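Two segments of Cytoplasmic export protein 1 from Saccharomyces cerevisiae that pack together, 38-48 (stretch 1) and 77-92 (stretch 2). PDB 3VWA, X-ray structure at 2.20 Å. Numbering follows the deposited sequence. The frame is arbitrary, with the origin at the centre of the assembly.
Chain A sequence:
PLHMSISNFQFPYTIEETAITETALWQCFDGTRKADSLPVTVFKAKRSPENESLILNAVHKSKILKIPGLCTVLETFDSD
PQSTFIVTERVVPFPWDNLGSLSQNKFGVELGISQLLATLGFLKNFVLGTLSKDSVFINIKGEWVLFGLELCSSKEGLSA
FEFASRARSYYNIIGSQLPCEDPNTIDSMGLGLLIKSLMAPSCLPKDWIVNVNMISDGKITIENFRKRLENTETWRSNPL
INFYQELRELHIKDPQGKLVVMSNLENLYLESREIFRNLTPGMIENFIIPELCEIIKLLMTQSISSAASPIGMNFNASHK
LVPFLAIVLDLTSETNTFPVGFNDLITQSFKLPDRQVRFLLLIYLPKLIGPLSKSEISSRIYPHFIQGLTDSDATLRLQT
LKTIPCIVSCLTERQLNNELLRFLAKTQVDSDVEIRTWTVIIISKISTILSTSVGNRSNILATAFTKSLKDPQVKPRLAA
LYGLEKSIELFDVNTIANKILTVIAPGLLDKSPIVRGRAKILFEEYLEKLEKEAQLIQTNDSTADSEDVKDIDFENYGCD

Stretch 1 (38-48) LPVTVFKAKRS
Stretch 2, residues 77-92: FDSDPQSTFIVTERVV

Two antiparallel β-strands pair edge to edge, and an arginine at each end of the ladder fastens the flanking segments to backbone carbonyls. The strand through Thr 41 and Phe 43 runs at 151° to the one through Ile 86 and Thr 88, both in extended conformation (phi near -110°, psi near 120° at Val 42 and Val 87), burying 987 Å² in all.

Register follows from two hydrogen-bonded pairs: Thr 41 N to Thr 88 O (3.0 Å) with Thr 88 N to Thr 41 O (2.8 Å), and Phe 43 N to Ile 86 O (2.8 Å) with Ile 86 N to Phe 43 O (3.0 Å). Ala 45 N to Thr 84 O (2.9 Å) extends the ladder. Of the non-hydrogen-bonded pairs, Val 42–Val 87 lies between these two and Lys 44–Phe 85 between the second and Ala 45, CA atoms 4.6 and 4.8 Å apart.

Alternation sorts the side chains. On one face, Val 42 (t) sets CG1 3.6 Å from Phe 85 CD1 and CG2 4.0 Å from Val 87 CG1, both valines being β-branched, which suits an extended backbone. Lys 44 shares this face: its aliphatic CD lies 3.6 Å from Phe 85 CE1, at the ring edge, while NZ reaches Gln 82 O (3.0 Å). The other face carries Thr 41, Phe 43, Ile 86 and Thr 88; Phe 43 (m, chi2 -87°) extends its CZ to 4.2 Å from Val 91 CG2.

Thr 41 (m) uses OG1 to accept from Val 91 N (3.0 Å). Nearby, Arg 90 (t, p, p; chi4 78°) folds back so NE donates to Val 40 O (2.8 Å), and a water bridges Pro 39 O and Arg 90 N.

At the far end, Arg 47, extended with chi1 to chi3 all t, donates from NH1 to Asp 78 O (2.9 Å) and Thr 84 OG1 (2.7 Å), while Pro 81 CB covers one guanidinium face. Thr 84 OG1 donates onward to Asp 80 O (2.6 Å), which begins the type II turn ending at Ser 83.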

ATOM      1  N   LEU A  38      -8.809  11.861  16.098  1.00 40.60           N
ATOM      2  CA  LEU A  38      -7.785  12.310  15.119  1.00 41.86           C
ATOM      3  C   LEU A  38      -6.344  12.005  15.606  1.00 38.95           C
ATOM      4  O   LEU A  38      -5.952  12.530  16.630  1.00 37.36           O
ATOM      5  CB  LEU A  38      -7.885  13.814  14.827  1.00 33.28           C
ATOM      6  CG  LEU A  38      -6.846  14.254  13.774  1.00 35.62           C
ATOM      7  CD1 LEU A  38      -7.323  13.917  12.388  1.00 35.26           C
ATOM      8  CD2 LEU A  38      -6.578  15.754  13.831  1.00 31.03           C
ATOM      9  N   PRO A  39      -5.560  11.182  14.853  1.00 37.52           N
ATOM     10  CA  PRO A  39      -4.146  10.912  15.173  1.00 34.04           C
ATOM     11  C   PRO A  39      -3.311  12.177  15.249  1.00 32.44           C
ATOM     12  O   PRO A  39      -3.370  13.002  14.364  1.00 30.18           O
ATOM     13  CB  PRO A  39      -3.669  10.080  13.974  1.00 33.31           C
ATOM     14  CG  PRO A  39      -4.914   9.419  13.458  1.00 35.13           C
ATOM     15  CD  PRO A  39      -5.954  10.507  13.598  1.00 36.12           C
ATOM     16  N   VAL A  40      -2.534  12.332  16.315  1.00 35.38           N
ATOM     17  CA  VAL A  40      -1.737  13.539  16.490  1.00 31.22           C
ATOM     18  C   VAL A  40      -0.362  13.151  16.975  1.00 28.07           C
ATOM     19  O   VAL A  40      -0.112  12.025  17.370  1.00 28.46           O
ATOM     20  CB  VAL A  40      -2.368  14.482  17.551  1.00 33.44           C
ATOM     21  CG1 VAL A  40      -3.788  14.915  17.155  1.00 33.12           C
ATOM     22  CG2 VAL A  40      -2.388  13.802  18.931  1.00 31.90           C
ATOM     23  N   THR A  41       0.539  14.101  16.958  1.00 27.59           N
ATOM     24  CA  THR A  41       1.850  13.872  17.548  1.00 27.31           C
ATOM     25  C   THR A  41       2.000  14.890  18.638  1.00 29.62           C
ATOM     26  O   THR A  41       1.737  16.064  18.430  1.00 35.25           O
ATOM     27  CB  THR A  41       2.970  14.069  16.508  1.00 28.47           C
ATOM     28  OG1 THR A  41       2.926  12.940  15.653  1.00 30.80           O
ATOM     29  CG2 THR A  41       4.363  14.130  17.164  1.00 26.44           C
ATOM     30  N   VAL A  42       2.440  14.423  19.792  1.00 30.19           N
ATOM     31  CA  VAL A  42       2.626  15.225  20.968  1.00 28.28           C
ATOM     32  C   VAL A  42       4.136  15.371  21.261  1.00 29.01           C
ATOM     33  O   VAL A  42       4.863  14.374  21.507  1.00 30.36           O
ATOM     34  CB  VAL A  42       1.890  14.542  22.157  1.00 31.15           C
ATOM     35  CG1 VAL A  42       2.277  15.204  23.470  1.00 32.08           C
ATOM     36  CG2 VAL A  42       0.360  14.522  21.932  1.00 27.45           C
ATOM     37  N   PHE A  43       4.620  16.607  21.210  1.00 28.64           N
ATOM     38  CA  PHE A  43       5.988  16.894  21.604  1.00 29.36           C
ATOM     39  C   PHE A  43       6.009  17.366  23.069  1.00 32.44           C
ATOM     40  O   PHE A  43       5.389  18.386  23.452  1.00 27.35           O
ATOM     41  CB  PHE A  43       6.614  17.961  20.709  1.00 28.87           C
ATOM     42  CG  PHE A  43       6.884  17.496  19.309  1.00 30.44           C
ATOM     43  CD1 PHE A  43       8.100  16.843  18.983  1.00 28.53           C
ATOM     44  CD2 PHE A  43       5.964  17.766  18.282  1.00 24.34           C
ATOM     45  CE1 PHE A  43       8.339  16.465  17.647  1.00 28.07           C
ATOM     46  CE2 PHE A  43       6.221  17.363  16.983  1.00 26.46           C
ATOM     47  CZ  PHE A  43       7.408  16.730  16.672  1.00 24.10           C
ATOM     48  N   LYS A  44       6.711  16.593  23.885  1.00 31.50           N
ATOM     49  CA  LYS A  44       6.781  16.853  25.300  1.00 33.74           C
ATOM     50  C   LYS A  44       8.164  17.413  25.589  1.00 36.00           C
ATOM     51  O   LYS A  44       9.168  16.758  25.298  1.00 36.24           O
ATOM     52  CB  LYS A  44       6.559  15.551  26.069  1.00 36.24           C
ATOM     53  CG  LYS A  44       6.850  15.652  27.559  1.00 34.49           C
ATOM     54  CD  LYS A  44       6.089  14.568  28.301  1.00 37.52           C
ATOM     55  CE  LYS A  44       5.640  15.096  29.648  1.00 39.48           C
ATOM     56  NZ  LYS A  44       6.800  15.502  30.464  1.00 36.23           N
ATOM     57  N   ALA A  45       8.198  18.643  26.101  1.00 34.70           N
ATOM     58  CA  ALA A  45       9.430  19.353  26.459  1.00 36.19           C
ATOM     59  C   ALA A  45      10.114  18.739  27.651  1.00 41.68           C
ATOM     60  O   ALA A  45       9.476  18.395  28.674  1.00 39.54           O
ATOM     61  CB  ALA A  45       9.146  20.807  26.782  1.00 33.89           C
ATOM     62  N   LYS A  46      11.428  18.638  27.521  1.00 43.18           N
ATOM     63  CA  LYS A  46      12.268  18.242  28.628  1.00 45.37           C
ATOM     64  C   LYS A  46      12.604  19.535  29.338  1.00 40.06           C
ATOM     65  O   LYS A  46      13.735  20.014  29.277  1.00 39.83           O
ATOM     66  CB  LYS A  46      13.522  17.570  28.096  1.00 43.82           C
ATOM     67  CG  LYS A  46      13.306  16.136  27.645  1.00 44.95           C
ATOM     68  CD  LYS A  46      14.695  15.517  27.574  1.00 46.24           C
ATOM     69  CE  LYS A  46      14.686  14.199  26.836  1.00 48.89           C
ATOM     70  NZ  LYS A  46      16.066  13.942  26.318  1.00 45.37           N
ATOM     71  N   ARG A  47      11.590  20.117  29.975  1.00 39.77           N
ATOM     72  CA  ARG A  47      11.706  21.467  30.505  1.00 39.28           C
ATOM     73  C   ARG A  47      12.564  21.519  31.761  1.00 41.22           C
ATOM     74  O   ARG A  47      12.406  20.721  32.674  1.00 46.42           O
ATOM     75  CB  ARG A  47      10.335  22.070  30.781  1.00 35.97           C
ATOM     76  CG  ARG A  47      10.355  23.604  30.809  1.00 35.52           C
ATOM     77  CD  ARG A  47       8.902  24.048  30.837  1.00 32.52           C
ATOM     78  NE  ARG A  47       8.687  25.391  31.364  1.00 32.67           N
ATOM     79  CZ  ARG A  47       7.470  25.924  31.467  1.00 33.69           C
ATOM     80  NH1 ARG A  47       6.394  25.253  31.038  1.00 31.02           N
ATOM     81  NH2 ARG A  47       7.318  27.116  31.984  1.00 30.94           N
ATOM     82  N   SER A  48      13.479  22.462  31.793  1.00 46.70           N
ATOM     83  CA  SER A  48      14.374  22.592  32.924  1.00 48.46           C
ATOM     84  C   SER A  48      14.731  24.057  32.997  1.00 49.43           C
ATOM     85  O   SER A  48      14.415  24.822  32.063  1.00 46.67           O
ATOM     86  CB  SER A  48      15.606  21.652  32.789  1.00 48.69           C
ATOM     87  OG  SER A  48      16.675  22.246  32.079  1.00 51.39           O
ATOM     88  N   PHE A  77       0.501  23.848  25.352  1.00 39.18           N
ATOM     89  CA  PHE A  77       0.343  23.865  26.835  1.00 41.32           C
ATOM     90  C   PHE A  77       1.679  24.200  27.488  1.00 41.79           C
ATOM     91  O   PHE A  77       2.670  23.555  27.171  1.00 38.38           O
ATOM     92  CB  PHE A  77      -0.065  22.488  27.339  1.00 39.27           C
ATOM     93  CG  PHE A  77      -1.273  21.951  26.663  1.00 43.05           C
ATOM     94  CD1 PHE A  77      -2.553  22.217  27.173  1.00 45.45           C
ATOM     95  CD2 PHE A  77      -1.148  21.233  25.473  1.00 42.92           C
ATOM     96  CE1 PHE A  77      -3.673  21.735  26.501  1.00 49.74           C
ATOM     97  CE2 PHE A  77      -2.256  20.763  24.809  1.00 41.93           C
ATOM     98  CZ  PHE A  77      -3.514  21.000  25.324  1.00 48.22           C
ATOM     99  N   ASP A  78       1.714  25.188  28.380  1.00 39.24           N
ATOM    100  CA  ASP A  78       2.979  25.587  29.040  1.00 40.03           C
ATOM    101  C   ASP A  78       2.833  25.970  30.528  1.00 40.68           C
ATOM    102  O   ASP A  78       3.797  26.424  31.164  1.00 39.11           O
ATOM    103  CB  ASP A  78       3.685  26.719  28.262  1.00 38.58           C
ATOM    104  CG  ASP A  78       2.790  27.913  28.027  1.00 43.93           C
ATOM    105  OD1 ASP A  78       1.810  28.074  28.788  1.00 46.42           O
ATOM    106  OD2 ASP A  78       3.038  28.674  27.061  1.00 44.57           O
ATOM    107  N   SER A  79       1.636  25.801  31.078  1.00 40.06           N
ATOM    108  CA  SER A  79       1.394  26.084  32.505  1.00 41.84           C
ATOM    109  C   SER A  79       2.237  25.231  33.446  1.00 41.54           C
ATOM    110  O   SER A  79       2.800  25.712  34.418  1.00 40.72           O
ATOM    111  CB  SER A  79      -0.074  25.867  32.815  1.00 37.60           C
ATOM    112  OG  SER A  79      -0.783  26.851  32.095  1.00 44.62           O
ATOM    113  N   ASP A  80       2.319  23.963  33.097  1.00 42.62           N
ATOM    114  CA  ASP A  80       2.940  22.923  33.881  1.00 44.76           C
ATOM    115  C   ASP A  80       4.200  22.469  33.100  1.00 43.58           C
ATOM    116  O   ASP A  80       4.095  21.998  31.963  1.00 41.11           O
ATOM    117  CB  ASP A  80       1.905  21.805  34.025  1.00 42.81           C
ATOM    118  CG  ASP A  80       2.394  20.601  34.829  1.00 47.52           C
ATOM    119  OD1 ASP A  80       1.674  19.574  34.798  1.00 46.46           O
ATOM    120  OD2 ASP A  80       3.443  20.662  35.495  1.00 47.46           O
ATOM    121  N   PRO A  81       5.401  22.670  33.692  1.00 45.59           N
ATOM    122  CA  PRO A  81       6.603  22.061  33.108  1.00 43.13           C
ATOM    123  C   PRO A  81       6.369  20.578  33.323  1.00 47.05           C
ATOM    124  O   PRO A  81       5.555  20.223  34.160  1.00 54.37           O
ATOM    125  CB  PRO A  81       7.719  22.567  34.014  1.00 42.56           C
ATOM    126  CG  PRO A  81       7.053  22.840  35.337  1.00 45.37           C
ATOM    127  CD  PRO A  81       5.648  23.247  35.037  1.00 42.34           C
ATOM    128  N   GLN A  82       7.016  19.697  32.597  1.00 52.33           N
ATOM    129  CA  GLN A  82       6.567  18.281  32.664  1.00 57.09           C
ATOM    130  C   GLN A  82       5.075  18.019  32.234  1.00 47.95           C
ATOM    131  O   GLN A  82       4.680  16.874  32.114  1.00 53.12           O
ATOM    132  CB  GLN A  82       6.934  17.615  34.018  1.00 62.50           C
ATOM    133  CG  GLN A  82       5.859  17.625  35.106  1.00 62.04           C
ATOM    134  CD  GLN A  82       6.427  17.306  36.478  1.00 73.08           C
ATOM    135  OE1 GLN A  82       7.650  17.320  36.682  1.00 67.73           O
ATOM    136  NE2 GLN A  82       5.540  17.024  37.436  1.00 74.99           N
ATOM    137  N   SER A  83       4.275  19.062  32.013  1.00 41.68           N
ATOM    138  CA  SER A  83       3.131  18.977  31.067  1.00 42.93           C
ATOM    139  C   SER A  83       3.251  20.033  29.950  1.00 38.60           C
ATOM    140  O   SER A  83       2.252  20.622  29.519  1.00 34.38           O
ATOM    141  CB  SER A  83       1.773  19.158  31.750  1.00 44.25           C
ATOM    142  OG  SER A  83       1.263  17.916  32.177  1.00 53.40           O
ATOM    143  N   THR A  84       4.471  20.283  29.495  1.00 36.15           N
ATOM    144  CA  THR A  84       4.683  21.297  28.449  1.00 36.82           C
ATOM    145  C   THR A  84       4.700  20.638  27.059  1.00 37.07           C
ATOM    146  O   THR A  84       5.609  19.862  26.729  1.00 37.96           O
ATOM    147  CB  THR A  84       5.905  22.171  28.798  1.00 36.77           C
ATOM    148  OG1 THR A  84       5.614  22.847  30.032  1.00 45.62           O
ATOM    149  CG2 THR A  84       6.177  23.237  27.738  1.00 35.72           C
ATOM    150  N   PHE A  85       3.656  20.915  26.280  1.00 33.98           N
ATOM    151  CA  PHE A  85       3.430  20.226  25.012  1.00 33.96           C
ATOM    152  C   PHE A  85       3.222  21.155  23.846  1.00 31.85           C
ATOM    153  O   PHE A  85       2.722  22.275  23.988  1.00 28.38           O
ATOM    154  CB  PHE A  85       2.200  19.342  25.052  1.00 32.58           C
ATOM    155  CG  PHE A  85       2.176  18.323  26.172  1.00 37.01           C
ATOM    156  CD1 PHE A  85       3.170  17.334  26.267  1.00 35.57           C
ATOM    157  CD2 PHE A  85       1.114  18.295  27.098  1.00 34.95           C
ATOM    158  CE1 PHE A  85       3.127  16.359  27.263  1.00 35.26           C
ATOM    159  CE2 PHE A  85       1.079  17.313  28.125  1.00 37.05           C
ATOM    160  CZ  PHE A  85       2.086  16.351  28.200  1.00 33.16           C
ATOM    161  N   ILE A  86       3.626  20.648  22.684  1.00 31.33           N
ATOM    162  CA  ILE A  86       3.179  21.141  21.392  1.00 31.04           C
ATOM    163  C   ILE A  86       2.521  19.952  20.688  1.00 30.05           C
ATOM    164  O   ILE A  86       3.151  18.882  20.426  1.00 31.25           O
ATOM    165  CB  ILE A  86       4.345  21.702  20.549  1.00 34.10           C
ATOM    166  CG1 ILE A  86       5.083  22.834  21.294  1.00 37.18           C
ATOM    167  CG2 ILE A  86       3.836  22.144  19.183  1.00 33.95           C
ATOM    168  CD1 ILE A  86       6.406  23.271  20.661  1.00 36.91           C
ATOM    169  N   VAL A  87       1.252  20.127  20.359  1.00 28.89           N
ATOM    170  CA  VAL A  87       0.492  19.048  19.728  1.00 30.06           C
ATOM    171  C   VAL A  87       0.248  19.376  18.261  1.00 33.32           C
ATOM    172  O   VAL A  87      -0.288  20.468  17.925  1.00 30.56           O
ATOM    173  CB  VAL A  87      -0.836  18.764  20.457  1.00 30.60           C
ATOM    174  CG1 VAL A  87      -1.423  17.452  19.963  1.00 32.87           C
ATOM    175  CG2 VAL A  87      -0.626  18.675  21.965  1.00 31.55           C
ATOM    176  N   THR A  88       0.657  18.454  17.383  1.00 30.22           N
ATOM    177  CA  THR A  88       0.636  18.761  15.909  1.00 31.48           C
ATOM    178  C   THR A  88      -0.103  17.689  15.208  1.00 28.25           C
ATOM    179  O   THR A  88      -0.447  16.669  15.833  1.00 30.11           O
ATOM    180  CB  THR A  88       2.057  18.768  15.278  1.00 31.15           C
ATOM    181  OG1 THR A  88       2.632  17.456  15.380  1.00 28.35           O
ATOM    182  CG2 THR A  88       2.938  19.793  15.965  1.00 29.41           C
ATOM    183  N   GLU A  89      -0.337  17.875  13.913  1.00 32.00           N
ATOM    184  CA  GLU A  89      -0.805  16.739  13.087  1.00 32.74           C
ATOM    185  C   GLU A  89       0.192  15.548  13.245  1.00 32.84           C
ATOM    186  O   GLU A  89       1.340  15.707  13.615  1.00 29.65           O
ATOM    187  CB  GLU A  89      -1.005  17.098  11.600  1.00 36.16           C
ATOM    188  CG  GLU A  89      -1.507  18.503  11.289  1.00 42.27           C
ATOM    189  CD  GLU A  89      -2.717  18.550  10.328  1.00 48.69           C
ATOM    190  OE1 GLU A  89      -2.560  18.728   9.090  1.00 47.41           O
ATOM    191  OE2 GLU A  89      -3.857  18.424  10.828  1.00 54.01           O
ATOM    192  N   ARG A  90      -0.288  14.347  13.023  1.00 31.24           N
ATOM    193  CA  ARG A  90       0.562  13.214  13.166  1.00 32.95           C
ATOM    194  C   ARG A  90       1.720  13.384  12.185  1.00 33.74           C
ATOM    195  O   ARG A  90       1.513  13.525  10.976  1.00 33.34           O
ATOM    196  CB  ARG A  90      -0.193  11.940  12.834  1.00 29.96           C
ATOM    197  CG  ARG A  90       0.649  10.688  13.062  1.00 39.88           C
ATOM    198  CD  ARG A  90       1.148  10.560  14.504  1.00 40.48           C
ATOM    199  NE  ARG A  90       0.121  10.073  15.428  1.00 41.44           N
ATOM    200  CZ  ARG A  90      -0.246   8.796  15.537  1.00 46.94           C
ATOM    201  NH1 ARG A  90      -1.207   8.454  16.398  1.00 39.77           N
ATOM    202  NH2 ARG A  90       0.341   7.852  14.780  1.00 43.37           N
ATOM    203  N   VAL A  91       2.921  13.393  12.720  1.00 28.92           N
ATOM    204  CA  VAL A  91       4.108  13.378  11.901  1.00 32.62           C
ATOM    205  C   VAL A  91       4.979  12.175  12.263  1.00 32.72           C
ATOM    206  O   VAL A  91       4.781  11.547  13.315  1.00 33.03           O
ATOM    207  CB  VAL A  91       4.938  14.653  12.042  1.00 30.80           C
ATOM    208  CG1 VAL A  91       4.272  15.806  11.316  1.00 28.15           C
ATOM    209  CG2 VAL A  91       5.236  14.956  13.527  1.00 31.06           C
ATOM    210  N   VAL A  92       5.941  11.897  11.380  1.00 30.79           N
ATOM    211  CA  VAL A  92       6.883  10.782  11.475  1.00 31.45           C
ATOM    212  C   VAL A  92       8.274  11.398  11.382  1.00 30.05           C
ATOM    213  O   VAL A  92       8.544  12.224  10.504  1.00 28.37           O
ATOM    214  CB  VAL A  92       6.629   9.710  10.370  1.00 34.45           C
ATOM    215  CG1 VAL A  92       7.727   8.639  10.361  1.00 36.43           C
ATOM    216  CG2 VAL A  92       5.306   9.003  10.650  1.00 33.60           C
TER
HETATM  217  O   HOH W   1      -3.192  14.709  12.174  1.00 28.51           O
HETATM  218  O   HOH W   2       5.369  28.383  32.749  1.00 30.15           O